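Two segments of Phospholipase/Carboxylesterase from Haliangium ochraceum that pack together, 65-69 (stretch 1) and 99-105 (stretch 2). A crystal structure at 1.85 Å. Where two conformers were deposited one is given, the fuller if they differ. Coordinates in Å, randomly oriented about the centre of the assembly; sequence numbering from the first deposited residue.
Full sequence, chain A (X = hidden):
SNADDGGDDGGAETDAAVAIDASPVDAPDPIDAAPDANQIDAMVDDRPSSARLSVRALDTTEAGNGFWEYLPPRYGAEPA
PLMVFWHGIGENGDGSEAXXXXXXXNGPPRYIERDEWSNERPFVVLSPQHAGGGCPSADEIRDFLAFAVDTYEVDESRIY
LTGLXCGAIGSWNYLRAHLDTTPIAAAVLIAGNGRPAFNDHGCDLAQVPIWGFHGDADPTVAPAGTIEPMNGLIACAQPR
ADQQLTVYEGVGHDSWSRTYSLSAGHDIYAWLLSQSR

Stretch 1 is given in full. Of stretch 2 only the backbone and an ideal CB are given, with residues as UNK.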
# COMPACT_ATOMS: atom_id res chain seq x y z
N ASN A 65 10.55 -5.44 10.47
CA ASN A 65 10.58 -3.99 10.25
C ASN A 65 10.06 -3.22 11.46
O ASN A 65 9.07 -3.63 12.07
CB ASN A 65 9.71 -3.58 9.05
CG ASN A 65 10.09 -4.28 7.77
OD1 ASN A 65 9.75 -5.44 7.57
ND2 ASN A 65 10.80 -3.57 6.89
N GLY A 66 10.66 -2.08 11.77
CA GLY A 66 9.95 -1.09 12.56
C GLY A 66 8.73 -0.63 11.75
O GLY A 66 8.77 -0.64 10.52
N PHE A 67 7.65 -0.23 12.41
CA PHE A 67 6.47 0.26 11.68
C PHE A 67 5.59 1.16 12.52
O PHE A 67 5.64 1.13 13.76
CB PHE A 67 5.64 -0.92 11.15
CG PHE A 67 5.03 -1.80 12.22
CD1 PHE A 67 5.77 -2.80 12.83
CD2 PHE A 67 3.69 -1.64 12.59
CE1 PHE A 67 5.20 -3.62 13.80
CE2 PHE A 67 3.12 -2.46 13.57
CZ PHE A 67 3.88 -3.45 14.17
N TRP A 68 4.78 1.96 11.83
CA TRP A 68 3.69 2.72 12.45
C TRP A 68 2.43 1.88 12.43
O TRP A 68 2.07 1.33 11.40
CB TRP A 68 3.41 4.05 11.72
CG TRP A 68 4.50 5.05 11.93
CD1 TRP A 68 5.55 5.30 11.10
CD2 TRP A 68 4.69 5.87 13.08
NE1 TRP A 68 6.37 6.26 11.65
CE2 TRP A 68 5.86 6.63 12.87
CE3 TRP A 68 3.96 6.06 14.27
CZ2 TRP A 68 6.33 7.56 13.79
CZ3 TRP A 68 4.43 6.99 15.19
CH2 TRP A 68 5.60 7.73 14.95
N GLU A 69 1.76 1.81 13.58
CA GLU A 69 0.52 1.07 13.72
C GLU A 69 -0.64 2.03 13.91
O GLU A 69 -0.64 2.82 14.85
CB GLU A 69 0.62 0.11 14.91
CG GLU A 69 -0.67 -0.53 15.34
CD GLU A 69 -0.57 -1.01 16.78
OE1 GLU A 69 0.05 -2.07 17.04
OE2 GLU A 69 -1.10 -0.29 17.65
N UNK A 99 14.16 6.96 13.66
CA UNK A 99 14.17 6.79 12.22
C UNK A 99 12.75 6.75 11.65
O UNK A 99 12.50 7.21 10.52
CB UNK A 99 14.93 5.51 11.85
N UNK A 100 11.82 6.19 12.42
CA UNK A 100 10.45 5.99 11.94
C UNK A 100 9.74 7.29 11.65
O UNK A 100 8.79 7.32 10.87
CB UNK A 100 9.64 5.19 12.96
N UNK A 101 10.19 8.38 12.29
CA UNK A 101 9.57 9.67 12.04
C UNK A 101 9.61 10.02 10.54
O UNK A 101 8.71 10.68 10.03
CB UNK A 101 10.27 10.76 12.86
N UNK A 102 10.64 9.56 9.83
CA UNK A 102 10.74 9.82 8.38
C UNK A 102 9.53 9.31 7.61
O UNK A 102 9.10 9.92 6.63
CB UNK A 102 12.01 9.17 7.82
N UNK A 103 9.00 8.17 8.05
CA UNK A 103 7.92 7.50 7.32
C UNK A 103 6.63 8.33 7.38
O UNK A 103 5.73 8.16 6.54
CB UNK A 103 7.68 6.10 7.89
N UNK A 104 6.55 9.29 8.31
CA UNK A 104 5.37 10.14 8.39
C UNK A 104 5.28 11.18 7.26
O UNK A 104 4.28 11.90 7.16
CB UNK A 104 5.36 10.86 9.74
N UNK A 105 6.30 11.25 6.41
CA UNK A 105 6.38 12.29 5.37
C UNK A 105 5.27 12.21 4.32
O UNK A 105 4.74 13.23 3.88
CB UNK A 105 7.74 12.20 4.67

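Position 99 has phi/psi of -65/-34, in the helical range. Its CB has nothing of stretch 1 within 5.5 Å. Stretch 1 sets no limit here, and many side chains would serve. The deposited residue is Ala-99. It makes no contact across the pair, but its O accepts a backbone hydrogen bond from the N of position 102 at 3.1 Å.

Position 100 points its CB toward stretch 1. The CB lies 3.7 Å from Trp-68 NE1, and the backbone of Gly-66 and Phe-67 lies beyond. Gly-66 has no side chain, so the approach is open. A medium-sized apolar residue such as leucine, isoleucine or methionine would suit. The backbone has a separate role: the O of position 100 accepts a hydrogen bond from Trp-68 NE1 at 2.8 Å, with an N-H...O angle of 167°. This nearly straight bond does not depend on the side chain. The residue is Leu-100, with chi1 m and chi2 t. Its CD2 reaches Gly-66 C at 3.9 Å, Phe-67 N at 3.8 Å and Trp-68 CD1 at 4.0 Å. A CB on Gly-66 would come within 3.2 Å of Leu-100 CD1, so the glycine leaves room for this leucine.

Position 101 points its CB away, 5.2 Å from Trp-68 CZ2. A small or polar residue would fit, and a flexible one could bend back to the indole edge. The residue is Asp-101, with two conformers deposited. In the one given, OD1 comes 3.6 Å from Trp-68 CZ2, near the plane of the ring. No hydrogen bond forms there.

Position 102 also points away, with no atom of stretch 1 near its CB. Long polar side chains are acceptable. The residue is Lys-102, extended from chi2 onward; its NZ is hydrogen-bonded elsewhere in the structure.

Position 103 points its CB toward stretch 1, 3.9 Å from Trp-68 CD1. A compact apolar residue, such as alanine, valine or isoleucine, would suit this edge of the indole. The residue is Val-103, with chi1 t. Its CB makes the closest contact with Trp-68 CD1, at 3.9 Å.

Position 104 points its CB sideways, 5.1 Å from Trp-68 NE1. A branched or longer apolar side chain could bridge the gap to the indole face. The residue is Leu-104, with chi1 m and chi2 t. Its CD2 sits 3.5 Å from Trp-68 CE2, over the five-membered ring, in a CH-pi contact.

Position 105 is out of reach, so stretch 1 expresses no preference. The residue is Ala-105.

Stretch 2, residues 99-105: ALDKVLA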
# COMPACT_ATOMS: atom_id res chain seq x y z
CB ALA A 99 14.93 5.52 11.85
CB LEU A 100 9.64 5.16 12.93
CG LEU A 100 9.80 3.65 12.67
CD1 LEU A 100 9.48 2.82 13.92
CD2 LEU A 100 8.93 3.24 11.48
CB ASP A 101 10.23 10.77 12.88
CG ASP A 101 9.57 10.93 14.26
OD1 ASP A 101 8.45 10.41 14.47
OD2 ASP A 101 10.17 11.60 15.13
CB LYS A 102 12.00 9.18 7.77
CG LYS A 102 13.30 9.84 8.17
CD LYS A 102 14.45 9.11 7.47
CE LYS A 102 15.81 9.39 8.11
NZ LYS A 102 16.81 8.34 7.68
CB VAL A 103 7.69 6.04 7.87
CG1 VAL A 103 6.51 5.35 7.20
CG2 VAL A 103 8.96 5.19 7.71
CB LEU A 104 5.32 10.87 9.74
CG LEU A 104 5.34 10.00 10.99
CD1 LEU A 104 5.34 10.90 12.23
CD2 LEU A 104 4.12 9.06 10.99
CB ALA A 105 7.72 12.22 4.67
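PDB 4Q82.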